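Local coordinates for putative glycosyltransferase (GalT1) (Streptococcus parasanguinis FW213, PDB 5HEA), which probably transfers a sugar from a nucleotide-activated donor, this chain being the C-terminal part of a longer protein and carrying a GT-A type glycosyltransferase domain, at residues Y87-D92 with E99-H104; Y106-D111 with T206-G211; S26-T31 with N60-L65; L20-D25 with N122-D127. All blocks are in the same frame, centred on the assembly; numbering follows the deposited sequence.

Interaction 1. Residues Y87-D92 with E99-H104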
# COMPACT_ATOMS: atom_id res chain seq x y z
N TYR A 87 14.31 9.60 -39.41
CA TYR A 87 14.56 8.20 -39.06
C TYR A 87 14.82 8.08 -37.57
O TYR A 87 15.33 9.02 -36.94
CB TYR A 87 15.75 7.66 -39.83
CG TYR A 87 15.63 7.86 -41.32
CD1 TYR A 87 16.19 8.97 -41.94
CD2 TYR A 87 14.91 6.96 -42.10
CE1 TYR A 87 16.07 9.17 -43.30
CE2 TYR A 87 14.78 7.15 -43.48
CZ TYR A 87 15.37 8.26 -44.06
OH TYR A 87 15.27 8.49 -45.41
N ILE A 88 14.49 6.92 -37.01
CA ILE A 88 14.70 6.67 -35.59
C ILE A 88 15.50 5.38 -35.41
O ILE A 88 15.24 4.38 -36.07
CB ILE A 88 13.35 6.55 -34.83
CG1 ILE A 88 12.70 7.94 -34.70
CG2 ILE A 88 13.54 5.84 -33.46
CD1 ILE A 88 11.37 7.93 -33.96
N THR A 89 16.47 5.42 -34.51
CA THR A 89 17.22 4.21 -34.22
C THR A 89 17.49 4.16 -32.72
O THR A 89 17.43 5.19 -32.05
CB THR A 89 18.52 4.18 -35.05
OG1 THR A 89 19.05 2.85 -35.07
CG2 THR A 89 19.54 5.16 -34.48
N PHE A 90 17.73 2.96 -32.19
CA PHE A 90 17.92 2.78 -30.75
C PHE A 90 19.34 2.28 -30.49
O PHE A 90 19.83 1.44 -31.23
CB PHE A 90 16.91 1.77 -30.18
CG PHE A 90 15.47 2.22 -30.31
CD1 PHE A 90 14.91 3.08 -29.38
CD2 PHE A 90 14.69 1.79 -31.38
CE1 PHE A 90 13.60 3.51 -29.51
CE2 PHE A 90 13.37 2.21 -31.51
CZ PHE A 90 12.83 3.08 -30.58
N VAL A 91 19.99 2.79 -29.45
CA VAL A 91 21.29 2.27 -29.02
C VAL A 91 21.23 2.10 -27.50
O VAL A 91 20.84 3.02 -26.79
CB VAL A 91 22.46 3.22 -29.38
CG1 VAL A 91 23.77 2.74 -28.75
CG2 VAL A 91 22.63 3.32 -30.89
N ASP A 92 21.58 0.92 -27.00
CA ASP A 92 21.63 0.71 -25.56
C ASP A 92 22.93 1.28 -25.00
O ASP A 92 23.98 1.15 -25.61
CB ASP A 92 21.49 -0.76 -25.20
CG ASP A 92 20.07 -1.27 -25.39
OD1 ASP A 92 19.14 -0.42 -25.45
OD2 ASP A 92 19.89 -2.50 -25.47
N GLU A 99 32.46 3.08 -36.33
CA GLU A 99 32.30 4.47 -36.76
C GLU A 99 31.44 4.61 -38.02
O GLU A 99 30.91 5.70 -38.29
CB GLU A 99 33.66 5.13 -36.99
CG GLU A 99 34.32 4.73 -38.29
CD GLU A 99 35.66 5.40 -38.50
OE1 GLU A 99 36.29 5.78 -37.49
OE2 GLU A 99 36.07 5.56 -39.67
N PHE A 100 31.29 3.52 -38.77
CA PHE A 100 30.50 3.52 -40.01
C PHE A 100 29.10 2.91 -39.82
O PHE A 100 28.38 2.67 -40.79
CB PHE A 100 31.25 2.78 -41.12
CG PHE A 100 31.74 1.43 -40.72
CD1 PHE A 100 30.88 0.35 -40.62
CD2 PHE A 100 33.09 1.22 -40.44
CE1 PHE A 100 31.34 -0.91 -40.25
CE2 PHE A 100 33.56 -0.03 -40.07
CZ PHE A 100 32.68 -1.10 -39.98
N TYR A 101 28.74 2.64 -38.58
CA TYR A 101 27.47 2.00 -38.23
C TYR A 101 26.24 2.68 -38.84
O TYR A 101 25.47 2.06 -39.58
CB TYR A 101 27.33 1.96 -36.71
CG TYR A 101 25.99 1.48 -36.18
CD1 TYR A 101 25.65 0.14 -36.23
CD2 TYR A 101 25.10 2.37 -35.58
CE1 TYR A 101 24.45 -0.32 -35.73
CE2 TYR A 101 23.89 1.92 -35.07
CZ TYR A 101 23.57 0.58 -35.15
OH TYR A 101 22.39 0.11 -34.65
N LEU A 102 26.07 3.95 -38.52
CA LEU A 102 24.91 4.72 -38.96
C LEU A 102 24.87 4.88 -40.48
O LEU A 102 23.83 4.71 -41.12
CB LEU A 102 24.94 6.09 -38.30
CG LEU A 102 23.65 6.69 -37.74
CD1 LEU A 102 22.79 5.62 -37.07
CD2 LEU A 102 24.02 7.80 -36.76
N GLU A 103 26.02 5.24 -41.04
CA GLU A 103 26.16 5.42 -42.48
C GLU A 103 25.72 4.17 -43.27
O GLU A 103 24.97 4.27 -44.24
CB GLU A 103 27.61 5.79 -42.82
CG GLU A 103 27.84 6.10 -44.30
CD GLU A 103 29.31 6.34 -44.63
OE1 GLU A 103 30.17 6.22 -43.73
OE2 GLU A 103 29.60 6.65 -45.81
N HIS A 104 26.19 3.00 -42.84
CA HIS A 104 25.82 1.76 -43.51
C HIS A 104 24.33 1.43 -43.45
O HIS A 104 23.77 0.97 -44.44
CB HIS A 104 26.66 0.58 -43.00
CG HIS A 104 28.07 0.60 -43.51
ND1 HIS A 104 28.87 -0.52 -43.51
CD2 HIS A 104 28.81 1.59 -44.05
CE1 HIS A 104 30.05 -0.22 -44.03
NE2 HIS A 104 30.03 1.06 -44.37
O HOH W 1 20.80 1.86 -33.59
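One water molecule is gripped by three groups across this contact: Thr-89 OG1 and Phe-90 O of the strand, and Tyr-101 OH of the helix. The water donates to Thr-89 OG1 at 2.5 Å and to Phe-90 O at 2.6 Å, while a third hydrogen bond, 2.6 Å long, links the water O and Tyr-101 OH. The water sits at the edge of the Tyr-101 ring and in its plane. The two hydroxyls themselves stay apart, with Thr-89 OG1 4.3 Å from Tyr-101 OH, so the water bridges what they cannot span. Thr-89 turns OG1 to the side opposite its main-chain N (chi1 -163°), and the same oxygen also bonds to Lys-171 O. Its other branch serves the apolar half of the contact, where Thr-89 CG2 meets Leu-102 CD1 at 4.2 Å and the two side chains slant across one another. The first turn of helix 101-110 is thereby laid against strand 87-90 of the mixed sheet, and Leu-102 N is bonded to Gln-30 OE1. Beyond the strand comes Asp-92, the first acid of an Asp-Ser-Asp sequence consistent with the DXD motif of GT-A enzymes. With all touching residues buried, the water satisfies polar atoms on both sides and substitutes for direct bonds, while a single methyl contact supplies the apolar part.

Interaction 2. Residues Y106-D111 with T206-G211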
# COMPACT_ATOMS: atom_id res chain seq x y z
N TYR A 106 22.00 3.74 -43.03
CA TYR A 106 21.35 4.79 -43.81
C TYR A 106 21.38 4.45 -45.30
O TYR A 106 20.35 4.43 -45.95
CB TYR A 106 22.00 6.15 -43.55
CG TYR A 106 21.34 7.28 -44.34
CD1 TYR A 106 20.17 7.87 -43.89
CD2 TYR A 106 21.88 7.72 -45.55
CE1 TYR A 106 19.55 8.89 -44.60
CE2 TYR A 106 21.26 8.75 -46.27
CZ TYR A 106 20.10 9.32 -45.79
OH TYR A 106 19.48 10.33 -46.49
N ARG A 107 22.57 4.17 -45.83
CA ARG A 107 22.71 3.78 -47.23
C ARG A 107 21.84 2.58 -47.61
O ARG A 107 21.22 2.55 -48.67
CB ARG A 107 24.16 3.46 -47.55
CG ARG A 107 25.04 4.69 -47.53
CD ARG A 107 25.67 4.91 -48.89
NE ARG A 107 26.11 6.30 -49.03
CZ ARG A 107 27.19 6.79 -48.44
NH1 ARG A 107 27.94 6.01 -47.68
NH2 ARG A 107 27.51 8.07 -48.61
N ALA A 108 21.81 1.58 -46.73
CA ALA A 108 21.08 0.34 -47.02
C ALA A 108 19.58 0.62 -47.14
O ALA A 108 18.89 -0.01 -47.93
CB ALA A 108 21.37 -0.71 -45.95
N LEU A 109 19.09 1.57 -46.35
CA LEU A 109 17.68 1.90 -46.39
C LEU A 109 17.37 2.75 -47.63
O LEU A 109 16.52 2.39 -48.46
CB LEU A 109 17.28 2.65 -45.10
CG LEU A 109 15.81 2.96 -44.83
CD1 LEU A 109 15.55 3.09 -43.33
CD2 LEU A 109 15.39 4.26 -45.57
N VAL A 110 18.09 3.86 -47.76
CA VAL A 110 17.82 4.86 -48.79
C VAL A 110 18.10 4.36 -50.22
O VAL A 110 17.29 4.56 -51.13
CB VAL A 110 18.57 6.18 -48.48
CG1 VAL A 110 18.58 7.10 -49.68
CG2 VAL A 110 17.92 6.87 -47.29
N ASP A 111 19.22 3.68 -50.43
CA ASP A 111 19.55 3.18 -51.76
C ASP A 111 18.58 2.10 -52.22
O ASP A 111 18.43 1.87 -53.42
CB ASP A 111 20.98 2.63 -51.81
CG ASP A 111 22.03 3.71 -51.65
OD1 ASP A 111 21.67 4.91 -51.62
OD2 ASP A 111 23.23 3.36 -51.57
N THR A 206 15.57 -4.01 -45.55
CA THR A 206 16.90 -4.38 -46.03
C THR A 206 17.77 -4.85 -44.87
O THR A 206 17.91 -4.15 -43.86
CB THR A 206 17.60 -3.21 -46.75
OG1 THR A 206 16.81 -2.81 -47.88
CG2 THR A 206 18.99 -3.62 -47.22
N PHE A 207 18.34 -6.05 -45.00
CA PHE A 207 19.23 -6.59 -43.99
C PHE A 207 20.67 -6.54 -44.46
O PHE A 207 20.97 -6.96 -45.58
CB PHE A 207 18.85 -8.04 -43.65
CG PHE A 207 19.73 -8.67 -42.60
CD1 PHE A 207 19.65 -8.25 -41.28
CD2 PHE A 207 20.62 -9.67 -42.92
CE1 PHE A 207 20.45 -8.82 -40.31
CE2 PHE A 207 21.43 -10.24 -41.96
CZ PHE A 207 21.34 -9.82 -40.65
N ILE A 208 21.57 -6.03 -43.61
CA ILE A 208 23.01 -6.15 -43.89
C ILE A 208 23.67 -7.03 -42.84
O ILE A 208 23.64 -6.71 -41.64
CB ILE A 208 23.74 -4.78 -44.01
CG1 ILE A 208 23.23 -3.80 -42.97
CG2 ILE A 208 23.54 -4.18 -45.39
CD1 ILE A 208 23.90 -2.44 -43.04
N ASN A 209 24.26 -8.14 -43.28
CA ASN A 209 24.89 -9.09 -42.36
C ASN A 209 26.29 -8.67 -41.97
O ASN A 209 27.27 -9.33 -42.32
CB ASN A 209 24.91 -10.51 -42.93
CG ASN A 209 25.10 -11.55 -41.83
OD1 ASN A 209 24.57 -11.40 -40.74
ND2 ASN A 209 25.89 -12.59 -42.11
N GLU A 210 26.38 -7.57 -41.24
CA GLU A 210 27.65 -7.12 -40.68
C GLU A 210 27.43 -6.86 -39.19
O GLU A 210 26.40 -6.32 -38.78
CB GLU A 210 28.13 -5.85 -41.38
CG GLU A 210 27.14 -4.69 -41.35
CD GLU A 210 27.66 -3.44 -42.05
OE1 GLU A 210 28.01 -3.53 -43.26
OE2 GLU A 210 27.72 -2.37 -41.41
N GLY A 211 28.40 -7.26 -38.37
CA GLY A 211 28.30 -7.04 -36.93
C GLY A 211 28.92 -5.71 -36.55
O GLY A 211 29.98 -5.66 -35.95
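Ala-108 O faces the side chain of Thr-206 at close quarters without hydrogen bonding to it: Thr-206 OG1 lies 3.5 Å from Ala-108 O, and Thr-206 CB and CG2 come almost as near to that oxygen. Both polar groups are engaged elsewhere. Ala-108 O accepts a bond from Asn-112 ND2, and Thr-206 OG1 is bonded to Ser-114 OG and Asn-144 OD1. What remains between the segments is apolar. Ala-108 CB faces two methyls of the strand, with Thr-206 CG2 at 4.0 Å and Ile-208 CG2 at 4.1 Å. Ile-208 places CG2 beside its main-chain N and CG1 between N and the carbonyl carbon (chi1 40°), an uncommon choice that presents the branch methyl to the alanine. Thr-206 and Ile-208 point to the helix while Phe-207 between them points away, the alternation of an extended strand; Asn-209 then breaks the line as the centre of an inverse gamma turn. The short alanine is consistent with a close approach of helix 101-110 to the sheet here. A helix packed through such a short side chain onto strand 204-217, which runs parallel to strand 116-125, belongs to the layered alpha/beta architecture of the GT-A fold.

Interaction 3. Residues S26-T31 with N60-L65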
# COMPACT_ATOMS: atom_id res chain seq x y z
N SER A 26 31.65 6.32 -29.02
CA SER A 26 31.47 5.60 -30.29
C SER A 26 30.40 6.25 -31.19
O SER A 26 30.51 6.19 -32.42
CB SER A 26 31.17 4.11 -30.06
OG SER A 26 29.82 3.91 -29.67
N LEU A 27 29.40 6.89 -30.60
CA LEU A 27 28.36 7.58 -31.38
C LEU A 27 28.81 8.92 -31.97
O LEU A 27 28.51 9.23 -33.12
CB LEU A 27 27.10 7.81 -30.53
CG LEU A 27 26.34 6.56 -30.08
CD1 LEU A 27 25.15 6.95 -29.17
CD2 LEU A 27 25.85 5.80 -31.28
N LEU A 28 29.49 9.72 -31.17
CA LEU A 28 30.00 11.00 -31.65
C LEU A 28 31.03 10.84 -32.78
O LEU A 28 31.22 11.75 -33.58
CB LEU A 28 30.58 11.82 -30.50
CG LEU A 28 29.54 12.26 -29.47
CD1 LEU A 28 30.19 13.11 -28.37
CD2 LEU A 28 28.41 13.03 -30.15
N ARG A 29 31.68 9.68 -32.85
CA ARG A 29 32.61 9.37 -33.94
C ARG A 29 31.94 8.84 -35.21
O ARG A 29 32.62 8.30 -36.08
CB ARG A 29 33.64 8.33 -33.49
CG ARG A 29 34.67 8.85 -32.49
CD ARG A 29 35.76 7.81 -32.26
NE ARG A 29 35.21 6.49 -31.96
CZ ARG A 29 35.25 5.92 -30.75
NH1 ARG A 29 35.82 6.55 -29.73
NH2 ARG A 29 34.72 4.71 -30.56
N GLN A 30 30.62 8.98 -35.33
CA GLN A 30 29.92 8.46 -36.51
C GLN A 30 30.31 9.21 -37.77
O GLN A 30 30.37 10.44 -37.77
CB GLN A 30 28.40 8.50 -36.33
CG GLN A 30 27.87 7.41 -35.44
CD GLN A 30 28.33 6.04 -35.89
OE1 GLN A 30 27.94 5.56 -36.96
NE2 GLN A 30 29.17 5.40 -35.08
N THR A 31 30.56 8.47 -38.85
CA THR A 31 30.83 9.07 -40.15
C THR A 31 29.60 9.78 -40.71
O THR A 31 29.72 10.72 -41.49
CB THR A 31 31.33 8.01 -41.17
OG1 THR A 31 30.34 6.99 -41.33
CG2 THR A 31 32.60 7.36 -40.68
N ASN A 60 26.55 19.65 -29.43
CA ASN A 60 25.17 20.12 -29.44
C ASN A 60 24.18 19.19 -30.14
O ASN A 60 22.99 19.50 -30.23
CB ASN A 60 25.08 21.55 -29.98
CG ASN A 60 25.37 21.64 -31.47
OD1 ASN A 60 25.82 20.68 -32.09
ND2 ASN A 60 25.10 22.81 -32.04
N ARG A 61 24.66 18.05 -30.63
CA ARG A 61 23.77 17.04 -31.19
C ARG A 61 23.15 16.21 -30.06
O ARG A 61 22.19 15.47 -30.26
CB ARG A 61 24.51 16.15 -32.21
CG ARG A 61 24.85 16.90 -33.50
CD ARG A 61 25.78 16.11 -34.43
NE ARG A 61 27.07 15.84 -33.80
CZ ARG A 61 28.05 15.12 -34.36
NH1 ARG A 61 27.89 14.59 -35.57
NH2 ARG A 61 29.18 14.93 -33.71
N ILE A 62 23.70 16.36 -28.85
CA ILE A 62 23.20 15.62 -27.70
C ILE A 62 22.12 16.39 -26.94
O ILE A 62 22.36 17.52 -26.49
CB ILE A 62 24.33 15.25 -26.72
CG1 ILE A 62 25.34 14.33 -27.40
CG2 ILE A 62 23.75 14.60 -25.48
CD1 ILE A 62 26.33 13.71 -26.44
N GLN A 63 20.95 15.79 -26.81
CA GLN A 63 19.86 16.37 -26.03
C GLN A 63 19.62 15.46 -24.83
O GLN A 63 19.51 14.24 -24.98
CB GLN A 63 18.57 16.47 -26.85
CG GLN A 63 18.76 16.96 -28.29
CD GLN A 63 19.30 18.37 -28.37
OE1 GLN A 63 20.40 18.60 -28.88
NE2 GLN A 63 18.52 19.33 -27.88
N ILE A 64 19.53 16.04 -23.64
CA ILE A 64 19.21 15.23 -22.47
C ILE A 64 17.78 15.44 -22.01
O ILE A 64 17.31 16.57 -21.90
CB ILE A 64 20.12 15.57 -21.29
CG1 ILE A 64 21.58 15.58 -21.71
CG2 ILE A 64 19.91 14.57 -20.15
CD1 ILE A 64 22.46 16.01 -20.61
N LEU A 65 17.11 14.33 -21.73
CA LEU A 65 15.85 14.36 -21.00
C LEU A 65 16.07 13.63 -19.69
O LEU A 65 16.37 12.43 -19.69
CB LEU A 65 14.73 13.64 -21.78
CG LEU A 65 14.19 14.16 -23.11
CD1 LEU A 65 13.04 13.26 -23.59
CD2 LEU A 65 13.72 15.61 -23.00
O HOH W 2 30.05 12.30 -35.80
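Helix 20-28 is the connection of a beta-alpha-beta crossover between the parallel strands 7-13 and 35-41, and here its C-terminal end meets the start of the next parallel strand, 62-66. Leu-28 carries the helix side. Its CD2 touches Ile-62 CD1 at 4.3 Å and also lies near the guanidinium of Arg-61, with Leu-28 CD2 4.1 Å from Arg-61 NH2. The leucine and arginine side chains run alongside each other, pointing opposite ways. Arg-61 bends at chi3 (-62°), which brings its guanidinium over to the turn that follows the helix. There a water gives one hydrogen bond to Leu-28 O at 2.6 Å and another to Gln-30 O at 2.7 Å, and accepts one from Arg-61 NH1 at 3.2 Å. The arginine has firmer partners outside the contact, a salt bridge from NH2 to Asp-59 OD2 and a bond from NH1 to Lys-33 O, which fix where its flat group lies. Within the turn, Gln-30 NE2 reaches back to Ser-26 O at 3.1 Å, nearly straight at 161° and with the acceptor in the plane of the Gln-30 amide. The water links the arginine to two main-chain carbonyls and may carry some of its polarising effect to them; the positive charge may help to stabilise the negative end of the helix dipole, though Asp-59 probably offsets part of it.

Interaction 4. Residues L20-D25 with N122-D127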
# COMPACT_ATOMS: atom_id res chain seq x y z
N LEU A 20 28.76 4.17 -20.08
CA LEU A 20 28.15 5.26 -20.83
C LEU A 20 29.14 6.03 -21.71
O LEU A 20 28.82 6.38 -22.86
CB LEU A 20 27.40 6.19 -19.88
CG LEU A 20 26.54 7.30 -20.50
CD1 LEU A 20 25.49 6.74 -21.45
CD2 LEU A 20 25.87 8.10 -19.39
N LYS A 21 30.33 6.31 -21.19
CA LYS A 21 31.31 7.09 -21.95
C LYS A 21 31.75 6.34 -23.22
O LYS A 21 31.89 6.93 -24.29
CB LYS A 21 32.55 7.45 -21.09
CG LYS A 21 32.27 8.39 -19.91
CD LYS A 21 33.57 8.99 -19.32
CE LYS A 21 34.15 8.15 -18.18
NZ LYS A 21 35.50 8.65 -17.72
N ARG A 22 31.98 5.04 -23.09
CA ARG A 22 32.32 4.22 -24.25
C ARG A 22 31.21 4.28 -25.31
O ARG A 22 31.48 4.46 -26.50
CB ARG A 22 32.59 2.78 -23.83
CG ARG A 22 33.06 1.89 -24.97
CD ARG A 22 33.25 0.46 -24.48
NE ARG A 22 31.99 -0.09 -23.97
CZ ARG A 22 31.91 -1.22 -23.27
NH1 ARG A 22 33.00 -1.91 -22.99
NH2 ARG A 22 30.73 -1.65 -22.86
N CYS A 23 29.96 4.17 -24.86
CA CYS A 23 28.83 4.26 -25.79
C CYS A 23 28.82 5.60 -26.52
O CYS A 23 28.84 5.65 -27.75
CB CYS A 23 27.51 4.06 -25.04
SG CYS A 23 26.04 4.27 -26.11
N LEU A 24 28.82 6.69 -25.75
CA LEU A 24 28.73 8.02 -26.32
C LEU A 24 29.94 8.39 -27.21
O LEU A 24 29.76 9.04 -28.24
CB LEU A 24 28.52 9.06 -25.21
CG LEU A 24 27.19 8.91 -24.43
CD1 LEU A 24 27.04 10.01 -23.39
CD2 LEU A 24 26.00 8.90 -25.37
N ASP A 25 31.15 7.99 -26.81
CA ASP A 25 32.34 8.22 -27.64
C ASP A 25 32.15 7.55 -29.01
O ASP A 25 32.45 8.15 -30.05
CB ASP A 25 33.63 7.70 -26.97
CG ASP A 25 34.06 8.54 -25.75
OD1 ASP A 25 33.64 9.71 -25.60
OD2 ASP A 25 34.86 8.01 -24.93
N ASN A 122 28.02 -8.10 -33.23
CA ASN A 122 29.01 -9.00 -32.66
C ASN A 122 28.98 -8.71 -31.18
O ASN A 122 28.25 -7.82 -30.75
CB ASN A 122 30.40 -8.75 -33.28
CG ASN A 122 30.60 -9.51 -34.58
OD1 ASN A 122 30.08 -10.61 -34.73
ND2 ASN A 122 31.34 -8.92 -35.52
N SER A 123 29.72 -9.47 -30.38
CA SER A 123 29.66 -9.26 -28.94
C SER A 123 31.01 -8.90 -28.34
O SER A 123 32.06 -9.16 -28.94
CB SER A 123 29.04 -10.47 -28.24
OG SER A 123 29.74 -11.64 -28.57
N PHE A 124 30.97 -8.26 -27.18
CA PHE A 124 32.15 -7.96 -26.39
C PHE A 124 31.94 -8.52 -24.99
O PHE A 124 30.99 -8.16 -24.31
CB PHE A 124 32.41 -6.46 -26.31
CG PHE A 124 33.68 -6.09 -25.60
CD1 PHE A 124 34.92 -6.33 -26.18
CD2 PHE A 124 33.65 -5.50 -24.34
CE1 PHE A 124 36.10 -5.99 -25.53
CE2 PHE A 124 34.82 -5.16 -23.68
CZ PHE A 124 36.05 -5.40 -24.27
N ASN A 125 32.83 -9.43 -24.59
CA ASN A 125 32.77 -10.09 -23.29
C ASN A 125 33.48 -9.20 -22.28
O ASN A 125 34.69 -9.10 -22.33
CB ASN A 125 33.49 -11.45 -23.40
CG ASN A 125 33.52 -12.24 -22.08
OD1 ASN A 125 33.54 -11.68 -20.98
ND2 ASN A 125 33.54 -13.56 -22.20
N GLU A 126 32.72 -8.55 -21.39
CA GLU A 126 33.30 -7.61 -20.42
C GLU A 126 34.21 -8.30 -19.40
O GLU A 126 35.19 -7.71 -18.93
CB GLU A 126 32.21 -6.87 -19.66
CG GLU A 126 31.33 -5.98 -20.53
CD GLU A 126 32.04 -4.71 -20.98
OE1 GLU A 126 33.12 -4.37 -20.44
OE2 GLU A 126 31.49 -4.04 -21.88
N ASP A 127 33.85 -9.53 -19.04
CA ASP A 127 34.61 -10.29 -18.05
C ASP A 127 36.02 -10.61 -18.52
O ASP A 127 36.95 -10.66 -17.71
CB ASP A 127 33.87 -11.58 -17.69
CG ASP A 127 32.45 -11.32 -17.19
OD1 ASP A 127 32.27 -10.40 -16.37
OD2 ASP A 127 31.52 -12.02 -17.65
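A salt bridge joins helix 20-28 to the turn that ends strand 116-125, linking a helix beside the parallel strands to the end of a strand in the same mixed sheet. Arg-22 approaches Glu-126 end-on with both terminal nitrogens and brings them to a single oxygen: Glu-126 OE2 is 2.7 Å from Arg-22 NH2 and 2.8 Å from Arg-22 NH1. Both bonds lie close to the guanidinium plane, but neither is straight, the better of the two reaching 146°, as expected when two donors converge on one atom. NH1 uses the syn lone pair of OE2, whereas NH2 comes from the same syn side but out of the carboxylate plane. The two flat groups are turned 37° against each other. Arg-22 bends at chi3 and Glu-126 at chi2 (-74°), and the two chains run toward each other from helix and turn. Phe-124 adds an apolar neighbour, its CE2 lying 3.8 Å from Arg-22 NH1, and the edge of its ring faces the Glu-126 carboxylate carbon. OE2 is loaded further by Ser-216 OG of strand 204-217, and Arg-22 NH2 also makes a weak bond to Asp-94 O. The bridge therefore connects helix 20-28 with the paired strands 116-125 and 204-217, with Phe-131 of strand 130-132 meeting the ring of Phe-124.

In the fold
From the N terminus, residues 20-25 open interaction 4 and the adjoining residues 26-31 open interaction 3, which closes at 60-65 once strand 35-41 and helix 48-58 have been passed. Interaction 1 follows as a short closure between 87-92 and 99-104. Both lie within the long loop that interaction 4 completes at 122-127. Interaction 2 starts at 106-111, before that closure, and ends at 206-211 after it, so interactions 2 and 4 cross. Thr-31 joins interaction 3 to interaction 1 through Glu-103, and His-104 joins interaction 1 to interaction 2 through Glu-210. Helices 20-28 and 101-110 are thus tied to the same mixed sheet from its early strands to 204-217.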